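Local atomic coordinates of rieske iron-sulfur protein soxF (Sulfolobus acidocaldarius, PDB entry 1JM1), a protein that carries a [2Fe-2S] cluster in its soluble Rieske domain and probably transfers electrons within an archaeal respiratory chain. Residues Y33-P38 / C44-L49. Residues are numbered along the deposited sequence; the frame is centred on the assembly and turned at random.
Sequences YFFAYP and CFLVDL
Phe35 lays its ring across the neighbouring strand, against Cys44 and Leu46. Its CB starts on the sheet face shared by Tyr33, Cys44 and Leu46, and chi1 of 64° sets CG between the backbone N and the carbonyl carbon, which swings the ring over the partner strand instead of off it. CD1, CE1 and CZ then pass Cys44 CB, with Phe35 CZ closest at 3.6 Å. That CB makes a CH-pi contact over one face, 3.7 Å from the Phe35 centroid and 17° off the normal. Cys44 SG stands obliquely to the same ring, 4.8 Å from the Phe35 centroid, as a sulfur-aromatic contact. On the other flank CD2 nears Cys44 O, and Phe35 CE2 reaches Leu46 N at 3.6 Å and Leu46 CD2 at 3.7 Å; Leu46 N and Tyr33 O lie in plane at this edge. On the opposite face of the sheet, Phe34 takes Phe45 CB over its ring, with Phe34 CD2 3.8 Å from that CB.

Along the backbone, two doubly hydrogen-bonded antiparallel pairs, Tyr33 with Leu46 and Phe35 with Cys44, bracket the non-hydrogen-bonded pair Phe34–Phe45. Leu46 N donates to Tyr33 O at 2.8 Å, and Tyr33 N returns a bond to Leu46 O. This is the hairpin of strands 32-36 and 43-48; strand 87-91 continues the sheet beyond 43-48. The Phe45 side chain is about 12 Å from the [2Fe-2S] cluster, outside its pocket. Side-chain contacts are mostly apolar, and the Phe35 edge meets a backbone N and O already bonded to each other.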
loop_
_atom_site.group_PDB
_atom_site.type_symbol
_atom_site.label_atom_id
_atom_site.label_comp_id
_atom_site.label_asym_id
_atom_site.label_seq_id
_atom_site.Cartn_x
_atom_site.Cartn_y
_atom_site.Cartn_z
ATOM N N TYR A 33 4.438 2.890 7.344
ATOM C CA TYR A 33 5.032 4.184 7.087
ATOM C C TYR A 33 4.208 4.871 6.024
ATOM O O TYR A 33 4.191 4.443 4.853
ATOM C CB TYR A 33 6.479 4.029 6.665
ATOM C CG TYR A 33 7.325 5.227 6.600
ATOM C CD1 TYR A 33 8.144 5.597 7.663
ATOM C CD2 TYR A 33 7.298 6.085 5.478
ATOM C CE1 TYR A 33 8.932 6.730 7.620
ATOM C CE2 TYR A 33 8.123 7.207 5.450
ATOM C CZ TYR A 33 8.907 7.497 6.539
ATOM O OH TYR A 33 9.795 8.591 6.501
ATOM N N PHE A 34 3.504 5.945 6.377
ATOM C CA PHE A 34 2.570 6.598 5.475
ATOM C C PHE A 34 3.265 7.582 4.568
ATOM O O PHE A 34 4.266 8.204 4.961
ATOM C CB PHE A 34 1.454 7.313 6.247
ATOM C CG PHE A 34 0.502 6.325 6.914
ATOM C CD1 PHE A 34 0.739 5.933 8.219
ATOM C CD2 PHE A 34 -0.572 5.825 6.219
ATOM C CE1 PHE A 34 -0.148 5.033 8.803
ATOM C CE2 PHE A 34 -1.457 4.918 6.810
ATOM C CZ PHE A 34 -1.247 4.529 8.102
ATOM N N PHE A 35 2.694 7.750 3.380
ATOM C CA PHE A 35 3.167 8.711 2.389
ATOM C C PHE A 35 1.996 8.996 1.439
ATOM O O PHE A 35 0.914 8.399 1.607
ATOM C CB PHE A 35 4.418 8.187 1.638
ATOM C CG PHE A 35 4.221 6.964 0.816
ATOM C CD1 PHE A 35 4.089 7.020 -0.564
ATOM C CD2 PHE A 35 4.187 5.698 1.396
ATOM C CE1 PHE A 35 3.987 5.889 -1.338
ATOM C CE2 PHE A 35 4.071 4.551 0.621
ATOM C CZ PHE A 35 3.973 4.635 -0.739
ATOM N N ALA A 36 2.178 9.878 0.497
ATOM C CA ALA A 36 1.186 10.144 -0.549
ATOM C C ALA A 36 1.827 9.905 -1.892
ATOM O O ALA A 36 3.007 10.243 -2.093
ATOM C CB ALA A 36 0.673 11.572 -0.500
ATOM N N TYR A 37 1.073 9.315 -2.824
ATOM C CA TYR A 37 1.632 8.990 -4.129
ATOM C C TYR A 37 0.525 8.525 -5.068
ATOM O O TYR A 37 -0.338 7.763 -4.632
ATOM C CB TYR A 37 2.613 7.792 -4.005
ATOM C CG TYR A 37 3.233 7.375 -5.322
ATOM C CD1 TYR A 37 4.307 8.064 -5.870
ATOM C CD2 TYR A 37 2.699 6.290 -6.035
ATOM C CE1 TYR A 37 4.841 7.694 -7.090
ATOM C CE2 TYR A 37 3.238 5.939 -7.260
ATOM C CZ TYR A 37 4.320 6.658 -7.780
ATOM O OH TYR A 37 4.802 6.256 -9.000
ATOM N N PRO A 38 0.602 8.864 -6.365
ATOM C CA PRO A 38 1.533 9.806 -6.988
ATOM C C PRO A 38 1.252 11.255 -6.761
ATOM O O PRO A 38 2.102 12.077 -7.113
ATOM C CB PRO A 38 1.459 9.419 -8.483
ATOM C CG PRO A 38 0.012 8.936 -8.631
ATOM C CD PRO A 38 -0.248 8.178 -7.379
ATOM N N CYS A 44 -1.052 6.503 1.013
ATOM C CA CYS A 44 -0.505 5.174 0.853
ATOM C C CYS A 44 0.243 4.788 2.090
ATOM O O CYS A 44 0.566 5.644 2.927
ATOM C CB CYS A 44 0.475 5.155 -0.347
ATOM S SG CYS A 44 -0.255 5.583 -1.944
ATOM N N PHE A 45 0.629 3.518 2.223
ATOM C CA PHE A 45 1.557 3.131 3.282
ATOM C C PHE A 45 2.518 2.093 2.784
ATOM O O PHE A 45 2.145 1.176 2.047
ATOM C CB PHE A 45 0.811 2.668 4.546
ATOM C CG PHE A 45 -0.029 1.434 4.384
ATOM C CD1 PHE A 45 0.455 0.192 4.691
ATOM C CD2 PHE A 45 -1.319 1.518 3.881
ATOM C CE1 PHE A 45 -0.294 -0.933 4.484
ATOM C CE2 PHE A 45 -2.074 0.375 3.658
ATOM C CZ PHE A 45 -1.578 -0.847 3.973
ATOM N N LEU A 46 3.749 2.192 3.271
ATOM C CA LEU A 46 4.714 1.110 3.255
ATOM C C LEU A 46 4.448 0.221 4.425
ATOM O O LEU A 46 4.058 0.684 5.492
ATOM C CB LEU A 46 6.206 1.596 3.425
ATOM C CG LEU A 46 6.831 2.587 2.579
ATOM C CD1 LEU A 46 8.313 2.837 2.978
ATOM C CD2 LEU A 46 6.873 2.134 1.119
ATOM N N VAL A 47 4.722 -1.071 4.248
ATOM C CA VAL A 47 4.660 -2.023 5.364
ATOM C C VAL A 47 5.776 -3.020 5.197
ATOM O O VAL A 47 5.993 -3.553 4.092
ATOM C CB VAL A 47 3.296 -2.692 5.465
ATOM C CG1 VAL A 47 2.864 -3.441 4.199
ATOM C CG2 VAL A 47 3.224 -3.611 6.708
ATOM N N ASP A 48 6.501 -3.275 6.287
ATOM C CA ASP A 48 7.469 -4.368 6.333
ATOM C C ASP A 48 6.711 -5.572 6.798
ATOM O O ASP A 48 6.357 -5.713 7.987
ATOM C CB ASP A 48 8.659 -4.050 7.196
ATOM C CG ASP A 48 9.679 -5.187 7.171
ATOM O OD1 ASP A 48 9.338 -6.346 7.068
ATOM O OD2 ASP A 48 10.884 -4.877 7.418
ATOM N N LEU A 49 6.372 -6.492 5.848
ATOM C CA LEU A 49 5.529 -7.612 6.189
ATOM C C LEU A 49 6.216 -8.597 7.101
ATOM O O LEU A 49 5.488 -9.333 7.834
ATOM C CB LEU A 49 4.951 -8.297 4.976
ATOM C CG LEU A 49 3.868 -7.517 4.201
ATOM C CD1 LEU A 49 3.390 -8.289 2.991
ATOM C CD2 LEU A 49 2.642 -7.208 5.066
#